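Local coordinates for protein DNA replication initiator (Cdc21/Cdc54) (Methanothermobacter thermautotrophicus, PDB 1LTL) that probably acts as the ATP-driven MCM helicase of archaeal DNA replication, here represented by its zinc-binding N-terminal part in a dodecamer, at residues A[17-22]-A[74-79]; A[41-46]-A[90-95]. All blocks are in the same frame, centred on the assembly; numbering follows the deposited sequence.

Contact 1 of 2, residues A[17-22]-A[74-79]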
ATOM      1  N   LYS A  17     -20.411  43.973  17.516  1.00 89.34           N
ATOM      2  CA  LYS A  17     -21.734  44.564  17.552  1.00 90.24           C
ATOM      3  C   LYS A  17     -22.539  43.974  18.692  1.00 91.26           C
ATOM      4  O   LYS A  17     -23.254  44.683  19.394  1.00 91.98           O
ATOM      5  CB  LYS A  17     -22.472  44.324  16.234  1.00 90.18           C
ATOM      6  CG  LYS A  17     -21.953  45.137  15.059  1.00 90.83           C
ATOM      7  CD  LYS A  17     -22.886  45.038  13.850  1.00 91.35           C
ATOM      8  CE  LYS A  17     -22.427  45.937  12.705  1.00 91.83           C
ATOM      9  NZ  LYS A  17     -23.360  45.922  11.540  1.00 92.14           N
ATOM     10  N   PHE A  18     -22.416  42.669  18.882  1.00 92.37           N
ATOM     11  CA  PHE A  18     -23.149  41.997  19.944  1.00 93.32           C
ATOM     12  C   PHE A  18     -22.587  42.293  21.324  1.00 94.36           C
ATOM     13  O   PHE A  18     -23.336  42.539  22.267  1.00 94.52           O
ATOM     14  CB  PHE A  18     -23.164  40.489  19.695  1.00 92.55           C
ATOM     15  CG  PHE A  18     -24.418  40.002  19.049  1.00 90.67           C
ATOM     16  CD1 PHE A  18     -24.369  39.214  17.914  1.00 90.33           C
ATOM     17  CD2 PHE A  18     -25.656  40.335  19.581  1.00 90.36           C
ATOM     18  CE1 PHE A  18     -25.539  38.764  17.319  1.00 90.68           C
ATOM     19  CE2 PHE A  18     -26.830  39.888  18.993  1.00 90.33           C
ATOM     20  CZ  PHE A  18     -26.771  39.101  17.860  1.00 90.41           C
ATOM     21  N   GLU A  19     -21.267  42.269  21.441  1.00 95.27           N
ATOM     22  CA  GLU A  19     -20.658  42.547  22.722  1.00 96.71           C
ATOM     23  C   GLU A  19     -21.140  43.874  23.279  1.00 97.40           C
ATOM     24  O   GLU A  19     -21.083  44.102  24.484  1.00 97.83           O
ATOM     25  CB  GLU A  19     -19.142  42.548  22.609  1.00 97.41           C
ATOM     26  CG  GLU A  19     -18.569  41.160  22.562  1.00 99.72           C
ATOM     27  CD  GLU A  19     -17.073  41.145  22.766  1.00101.16           C
ATOM     28  OE1 GLU A  19     -16.344  41.656  21.884  1.00101.37           O
ATOM     29  OE2 GLU A  19     -16.629  40.629  23.816  1.00102.20           O
ATOM     30  N   GLU A  20     -21.624  44.750  22.409  1.00 98.02           N
ATOM     31  CA  GLU A  20     -22.123  46.036  22.868  1.00 98.62           C
ATOM     32  C   GLU A  20     -23.596  45.946  23.230  1.00 97.99           C
ATOM     33  O   GLU A  20     -24.027  46.525  24.221  1.00 98.67           O
ATOM     34  CB  GLU A  20     -21.900  47.104  21.801  1.00100.52           C
ATOM     35  CG  GLU A  20     -20.447  47.539  21.676  1.00103.24           C
ATOM     36  CD  GLU A  20     -20.218  48.476  20.502  1.00104.55           C
ATOM     37  OE1 GLU A  20     -20.983  49.461  20.364  1.00104.85           O
ATOM     38  OE2 GLU A  20     -19.268  48.224  19.722  1.00105.32           O
ATOM     39  N   PHE A  21     -24.365  45.211  22.437  1.00 97.14           N
ATOM     40  CA  PHE A  21     -25.783  45.057  22.719  1.00 96.93           C
ATOM     41  C   PHE A  21     -25.928  44.408  24.094  1.00 97.47           C
ATOM     42  O   PHE A  21     -26.851  44.710  24.858  1.00 96.83           O
ATOM     43  CB  PHE A  21     -26.442  44.171  21.666  1.00 95.38           C
ATOM     44  CG  PHE A  21     -27.915  44.007  21.861  1.00 94.01           C
ATOM     45  CD1 PHE A  21     -28.800  44.980  21.422  1.00 93.98           C
ATOM     46  CD2 PHE A  21     -28.418  42.893  22.516  1.00 93.69           C
ATOM     47  CE1 PHE A  21     -30.168  44.843  21.637  1.00 94.33           C
ATOM     48  CE2 PHE A  21     -29.779  42.748  22.733  1.00 93.51           C
ATOM     49  CZ  PHE A  21     -30.655  43.724  22.295  1.00 93.76           C
ATOM     50  N   PHE A  22     -24.993  43.515  24.398  1.00 98.43           N
ATOM     51  CA  PHE A  22     -24.986  42.798  25.666  1.00 99.66           C
ATOM     52  C   PHE A  22     -24.292  43.588  26.784  1.00100.68           C
ATOM     53  O   PHE A  22     -24.136  43.096  27.907  1.00100.81           O
ATOM     54  CB  PHE A  22     -24.325  41.425  25.473  1.00 99.06           C
ATOM     55  CG  PHE A  22     -25.173  40.445  24.698  1.00 98.17           C
ATOM     56  CD1 PHE A  22     -24.643  39.733  23.626  1.00 97.39           C
ATOM     57  CD2 PHE A  22     -26.508  40.239  25.041  1.00 97.49           C
ATOM     58  CE1 PHE A  22     -25.431  38.832  22.910  1.00 96.53           C
ATOM     59  CE2 PHE A  22     -27.301  39.343  24.332  1.00 96.56           C
ATOM     60  CZ  PHE A  22     -26.761  38.638  23.264  1.00 96.18           C
ATOM     61  N   GLN A  74     -23.562  34.240  21.220  1.00 59.72           N
ATOM     62  CA  GLN A  74     -23.134  33.391  22.312  1.00 61.96           C
ATOM     63  C   GLN A  74     -21.694  33.703  22.670  1.00 64.13           C
ATOM     64  O   GLN A  74     -21.362  33.803  23.837  1.00 65.49           O
ATOM     65  CB  GLN A  74     -23.262  31.920  21.949  1.00 61.18           C
ATOM     66  CG  GLN A  74     -24.658  31.482  21.653  1.00 60.39           C
ATOM     67  CD  GLN A  74     -24.723  29.998  21.410  1.00 60.95           C
ATOM     68  OE1 GLN A  74     -23.963  29.455  20.608  1.00 60.75           O
ATOM     69  NE2 GLN A  74     -25.631  29.326  22.100  1.00 61.42           N
ATOM     70  N   GLN A  75     -20.831  33.856  21.673  1.00 66.86           N
ATOM     71  CA  GLN A  75     -19.432  34.158  21.952  1.00 69.75           C
ATOM     72  C   GLN A  75     -19.300  35.509  22.597  1.00 69.94           C
ATOM     73  O   GLN A  75     -18.300  35.799  23.231  1.00 70.37           O
ATOM     74  CB  GLN A  75     -18.596  34.144  20.675  1.00 72.84           C
ATOM     75  CG  GLN A  75     -17.670  32.940  20.574  1.00 77.68           C
ATOM     76  CD  GLN A  75     -16.505  33.011  21.548  1.00 79.42           C
ATOM     77  OE1 GLN A  75     -15.545  33.746  21.322  1.00 81.23           O
ATOM     78  NE2 GLN A  75     -16.588  32.253  22.641  1.00 80.40           N
ATOM     79  N   ALA A  76     -20.309  36.347  22.423  1.00 70.50           N
ATOM     80  CA  ALA A  76     -20.258  37.665  23.020  1.00 71.30           C
ATOM     81  C   ALA A  76     -20.466  37.516  24.523  1.00 71.65           C
ATOM     82  O   ALA A  76     -19.611  37.915  25.312  1.00 72.57           O
ATOM     83  CB  ALA A  76     -21.321  38.560  22.412  1.00 71.93           C
ATOM     84  N   ILE A  77     -21.594  36.933  24.918  1.00 71.31           N
ATOM     85  CA  ILE A  77     -21.878  36.735  26.331  1.00 71.79           C
ATOM     86  C   ILE A  77     -20.731  36.011  27.016  1.00 73.99           C
ATOM     87  O   ILE A  77     -20.317  36.366  28.113  1.00 74.11           O
ATOM     88  CB  ILE A  77     -23.165  35.932  26.528  1.00 69.70           C
ATOM     89  CG1 ILE A  77     -24.358  36.799  26.146  1.00 68.64           C
ATOM     90  CG2 ILE A  77     -23.280  35.461  27.961  1.00 67.74           C
ATOM     91  CD1 ILE A  77     -25.683  36.135  26.397  1.00 69.26           C
ATOM     92  N   ARG A  78     -20.205  35.000  26.350  1.00 77.59           N
ATOM     93  CA  ARG A  78     -19.101  34.218  26.880  1.00 81.38           C
ATOM     94  C   ARG A  78     -17.867  35.116  27.062  1.00 83.35           C
ATOM     95  O   ARG A  78     -16.963  34.793  27.832  1.00 82.82           O
ATOM     96  CB  ARG A  78     -18.825  33.066  25.910  1.00 82.52           C
ATOM     97  CG  ARG A  78     -18.011  31.914  26.455  1.00 84.62           C
ATOM     98  CD  ARG A  78     -18.116  30.722  25.505  1.00 85.90           C
ATOM     99  NE  ARG A  78     -19.459  30.132  25.520  1.00 87.10           N
ATOM    100  CZ  ARG A  78     -20.128  29.739  24.437  1.00 86.59           C
ATOM    101  NH1 ARG A  78     -19.587  29.877  23.230  1.00 85.52           N
ATOM    102  NH2 ARG A  78     -21.336  29.198  24.562  1.00 84.59           N
ATOM    103  N   ASN A  79     -17.849  36.248  26.360  1.00 86.57           N
ATOM    104  CA  ASN A  79     -16.737  37.205  26.442  1.00 90.00           C
ATOM    105  C   ASN A  79     -17.038  38.383  27.364  1.00 92.76           C
ATOM    106  O   ASN A  79     -16.266  39.340  27.417  1.00 92.76           O
ATOM    107  CB  ASN A  79     -16.391  37.765  25.053  1.00 89.60           C
ATOM    108  CG  ASN A  79     -15.422  36.880  24.276  1.00 89.31           C
ATOM    109  OD1 ASN A  79     -15.019  35.814  24.747  1.00 89.05           O
ATOM    110  ND2 ASN A  79     -15.044  37.325  23.075  1.00 87.73           N
TER
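A76 of helix 66-77 meets F18, E19 and F22 where helix 11-21 ends, and I77 meets F22, a worked example of how a small residue lets two helices come close. E19 and A76 lie 4.9 Å apart at their CA atoms. The apolar contacts gather on the A76 methyl: A76 CB lies 3.8 Å from F18 CB; it also sits at the edge of the F22 ring, near its plane, 3.7 Å from F22 CD1. The F18 ring itself leads off to V69, A72 and A73, earlier on helix 66-77.

The aromatic contact is a CH-pi interaction. I77 CG1 stands over the centre of the F22 ring, 3.9 Å from the centroid and only 9° off the normal, while I77 CD1 extends toward F22 CE2 and CZ. F21 CD2 lies over the opposite face, nearer the rim, and F22 N is hydrogen-bonded to F18 O. An alanine in place of F22 would probably open a gap against A76 and leave I77 CG1 without its aromatic face.

The polar margin is formed by E19 and N79. CG of E19 passes 3.8 Å from A76 CB; chi2 (-167°) carries CD onward in extended fashion, and the carboxylate then lies beside N79. E19 OE2 lies near N79 CB, with N79 ND2 3.7 Å from it and the carboxylate and amide planes 55° apart. No hydrogen bond crosses between the segments, and the methyl and ring contacts imply that the ends of these two helices of the MCM N-terminal domain are held here chiefly by apolar packing.

Contact 2 of 2, residues A[41-46]-A[90-95]; sequences VRSIEV and NIRFSG
S43 and R92 reach out from one face of the paired strands and meet at their polar ends. R92 places CG anti to its carbonyl carbon (chi1 -55°) and runs extended to NE, which donates to S43 OG at 2.9 Å. The bond is nearly straight, and OG lies at the edge of the guanidinium, 8° out of its plane. N90 CB comes over one guanidinium face, 3.4 Å above the plane and toward the rim. D207 grips both partners, through a salt bridge to R92 NH2 and a hydrogen bond to S43 OG, while R92 NH1 bonds N242 O. These bonds would be expected to restrict rotation of the guanidinium.

The backbones form a two-stranded parallel sheet closing a beta-alpha-beta connection, in which three helices lie between the strands in the chain; the strand axes diverge by 27°. R92 O accepts from V46 N at 2.9 Å, and R92 N gives a weak bond to I44 O, so R92 is bonded to the residues on either side of E45. I44 N bonds N90 O and S94 N bonds V46 O, each at 2.9 Å.

On the other face, V46 and F93 lie side by side and point the same way. V46 CG2, between its own N and carbonyl carbon, sits over one face of the F93 ring, closest to F93 CD2, at 3.4 Å, with CE2 next. The same methyl touches I91 CG2 at 4.2 Å. Beyond these apolar groups lies helix 66-77, where I91 packs on A73 and F93 on I70.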
ATOM      1  N   VAL A  41     -30.928  27.933  34.253  1.00 82.74           N
ATOM      2  CA  VAL A  41     -31.562  28.782  33.270  1.00 79.53           C
ATOM      3  C   VAL A  41     -31.192  28.435  31.837  1.00 77.64           C
ATOM      4  O   VAL A  41     -32.045  27.988  31.069  1.00 77.66           O
ATOM      5  CB  VAL A  41     -31.266  30.250  33.557  1.00 79.44           C
ATOM      6  CG1 VAL A  41     -32.031  30.687  34.788  1.00 77.71           C
ATOM      7  CG2 VAL A  41     -29.784  30.442  33.753  1.00 78.98           C
ATOM      8  N   ARG A  42     -29.933  28.633  31.467  1.00 75.08           N
ATOM      9  CA  ARG A  42     -29.496  28.317  30.101  1.00 72.92           C
ATOM     10  C   ARG A  42     -29.890  29.359  29.042  1.00 70.48           C
ATOM     11  O   ARG A  42     -29.104  29.655  28.145  1.00 70.05           O
ATOM     12  CB  ARG A  42     -30.064  26.964  29.671  1.00 73.26           C
ATOM     13  CG  ARG A  42     -29.833  25.848  30.648  1.00 72.95           C
ATOM     14  CD  ARG A  42     -30.627  24.649  30.223  1.00 75.15           C
ATOM     15  NE  ARG A  42     -30.752  23.704  31.312  1.00 78.10           N
ATOM     16  CZ  ARG A  42     -31.539  22.634  31.292  1.00 79.63           C
ATOM     17  NH1 ARG A  42     -32.286  22.362  30.224  1.00 78.03           N
ATOM     18  NH2 ARG A  42     -31.583  21.833  32.354  1.00 82.08           N
ATOM     19  N   SER A  43     -31.104  29.900  29.150  1.00 68.19           N
ATOM     20  CA  SER A  43     -31.614  30.886  28.197  1.00 65.70           C
ATOM     21  C   SER A  43     -31.491  32.350  28.613  1.00 65.32           C
ATOM     22  O   SER A  43     -31.382  32.670  29.786  1.00 66.28           O
ATOM     23  CB  SER A  43     -33.083  30.597  27.901  1.00 63.68           C
ATOM     24  OG  SER A  43     -33.248  29.278  27.447  1.00 61.14           O
ATOM     25  N   ILE A  44     -31.536  33.235  27.628  1.00 64.99           N
ATOM     26  CA  ILE A  44     -31.449  34.672  27.839  1.00 64.59           C
ATOM     27  C   ILE A  44     -32.251  35.246  26.702  1.00 64.25           C
ATOM     28  O   ILE A  44     -31.766  35.317  25.579  1.00 64.85           O
ATOM     29  CB  ILE A  44     -30.011  35.167  27.705  1.00 66.32           C
ATOM     30  CG1 ILE A  44     -29.181  34.628  28.871  1.00 69.07           C
ATOM     31  CG2 ILE A  44     -29.976  36.692  27.609  1.00 65.38           C
ATOM     32  CD1 ILE A  44     -27.718  35.034  28.827  1.00 70.51           C
ATOM     33  N   GLU A  45     -33.474  35.655  26.984  1.00 63.56           N
ATOM     34  CA  GLU A  45     -34.357  36.191  25.952  1.00 64.18           C
ATOM     35  C   GLU A  45     -34.082  37.629  25.489  1.00 63.66           C
ATOM     36  O   GLU A  45     -33.838  38.491  26.313  1.00 65.37           O
ATOM     37  CB  GLU A  45     -35.764  36.087  26.477  1.00 63.85           C
ATOM     38  CG  GLU A  45     -36.791  36.645  25.593  1.00 66.50           C
ATOM     39  CD  GLU A  45     -38.132  36.470  26.224  1.00 69.87           C
ATOM     40  OE1 GLU A  45     -38.444  35.318  26.628  1.00 69.98           O
ATOM     41  OE2 GLU A  45     -38.867  37.478  26.323  1.00 72.40           O
ATOM     42  N   VAL A  46     -34.115  37.897  24.185  1.00 63.02           N
ATOM     43  CA  VAL A  46     -33.889  39.269  23.709  1.00 63.15           C
ATOM     44  C   VAL A  46     -34.959  39.712  22.724  1.00 63.88           C
ATOM     45  O   VAL A  46     -35.314  38.976  21.809  1.00 64.03           O
ATOM     46  CB  VAL A  46     -32.495  39.468  23.051  1.00 61.84           C
ATOM     47  CG1 VAL A  46     -31.415  38.977  23.983  1.00 61.88           C
ATOM     48  CG2 VAL A  46     -32.430  38.774  21.724  1.00 61.82           C
ATOM     49  N   ASN A  90     -28.398  30.097  25.868  1.00 58.97           N
ATOM     50  CA  ASN A  90     -29.200  30.071  24.671  1.00 53.66           C
ATOM     51  C   ASN A  90     -29.813  31.421  24.445  1.00 50.98           C
ATOM     52  O   ASN A  90     -30.614  31.872  25.252  1.00 51.55           O
ATOM     53  CB  ASN A  90     -30.320  29.059  24.808  1.00 53.60           C
ATOM     54  CG  ASN A  90     -29.818  27.657  24.900  1.00 52.81           C
ATOM     55  OD1 ASN A  90     -30.494  26.792  25.444  1.00 52.00           O
ATOM     56  ND2 ASN A  90     -28.631  27.409  24.355  1.00 52.56           N
ATOM     57  N   ILE A  91     -29.446  32.080  23.355  1.00 47.55           N
ATOM     58  CA  ILE A  91     -30.047  33.367  23.067  1.00 43.57           C
ATOM     59  C   ILE A  91     -31.354  33.103  22.323  1.00 42.68           C
ATOM     60  O   ILE A  91     -31.353  32.476  21.278  1.00 42.03           O
ATOM     61  CB  ILE A  91     -29.152  34.235  22.179  1.00 41.86           C
ATOM     62  CG1 ILE A  91     -27.874  34.633  22.906  1.00 42.07           C
ATOM     63  CG2 ILE A  91     -29.887  35.496  21.829  1.00 40.92           C
ATOM     64  CD1 ILE A  91     -26.882  33.531  23.088  1.00 41.77           C
ATOM     65  N   ARG A  92     -32.476  33.559  22.859  1.00 42.33           N
ATOM     66  CA  ARG A  92     -33.735  33.336  22.167  1.00 43.06           C
ATOM     67  C   ARG A  92     -34.412  34.658  21.825  1.00 43.21           C
ATOM     68  O   ARG A  92     -34.741  35.428  22.720  1.00 44.03           O
ATOM     69  CB  ARG A  92     -34.673  32.502  23.025  1.00 42.57           C
ATOM     70  CG  ARG A  92     -34.060  31.218  23.455  1.00 42.39           C
ATOM     71  CD  ARG A  92     -35.048  30.321  24.149  1.00 43.02           C
ATOM     72  NE  ARG A  92     -34.328  29.183  24.709  1.00 45.59           N
ATOM     73  CZ  ARG A  92     -33.924  28.133  24.007  1.00 45.44           C
ATOM     74  NH1 ARG A  92     -34.187  28.072  22.711  1.00 44.28           N
ATOM     75  NH2 ARG A  92     -33.234  27.164  24.596  1.00 46.46           N
ATOM     76  N   PHE A  93     -34.640  34.919  20.540  1.00 42.28           N
ATOM     77  CA  PHE A  93     -35.277  36.165  20.133  1.00 40.12           C
ATOM     78  C   PHE A  93     -36.778  36.145  20.153  1.00 41.20           C
ATOM     79  O   PHE A  93     -37.398  35.180  19.728  1.00 41.40           O
ATOM     80  CB  PHE A  93     -34.816  36.545  18.751  1.00 37.20           C
ATOM     81  CG  PHE A  93     -33.355  36.590  18.635  1.00 36.23           C
ATOM     82  CD1 PHE A  93     -32.617  35.429  18.720  1.00 35.30           C
ATOM     83  CD2 PHE A  93     -32.699  37.796  18.513  1.00 37.90           C
ATOM     84  CE1 PHE A  93     -31.238  35.470  18.688  1.00 37.46           C
ATOM     85  CE2 PHE A  93     -31.309  37.855  18.479  1.00 39.02           C
ATOM     86  CZ  PHE A  93     -30.579  36.690  18.566  1.00 38.62           C
ATOM     87  N   SER A  94     -37.369  37.223  20.653  1.00 43.56           N
ATOM     88  CA  SER A  94     -38.821  37.314  20.703  1.00 45.59           C
ATOM     89  C   SER A  94     -39.363  38.405  19.775  1.00 45.82           C
ATOM     90  O   SER A  94     -38.706  39.416  19.539  1.00 44.13           O
ATOM     91  CB  SER A  94     -39.282  37.581  22.128  1.00 46.70           C
ATOM     92  OG  SER A  94     -40.702  37.584  22.187  1.00 48.85           O
ATOM     93  N   GLY A  95     -40.570  38.185  19.259  1.00 47.21           N
ATOM     94  CA  GLY A  95     -41.173  39.144  18.358  1.00 49.57           C
ATOM     95  C   GLY A  95     -40.396  39.278  17.059  1.00 51.53           C
ATOM     96  O   GLY A  95     -39.657  40.248  16.841  1.00 51.42           O
TER

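In the fold
Contact 1 is buried among helices, whereas contact 2 is partly buried, with an apolar face turned inward and a polar face turned to D206, D207 and N242. Their centres lie 13 Å apart, and both belong to the MCM N-terminal domain, away from the zinc site. Helix 66-77 serves both: it packs on helix 11-21 in contact 1, then leads along the chain to strand 90-94 of contact 2. The two contacts also meet directly, with I77 on I44, F22 on V46 and I91, and Q74 on I91. Contact 1 relies on side-chain packing, while contact 2 adds a backbone ladder and charged groups.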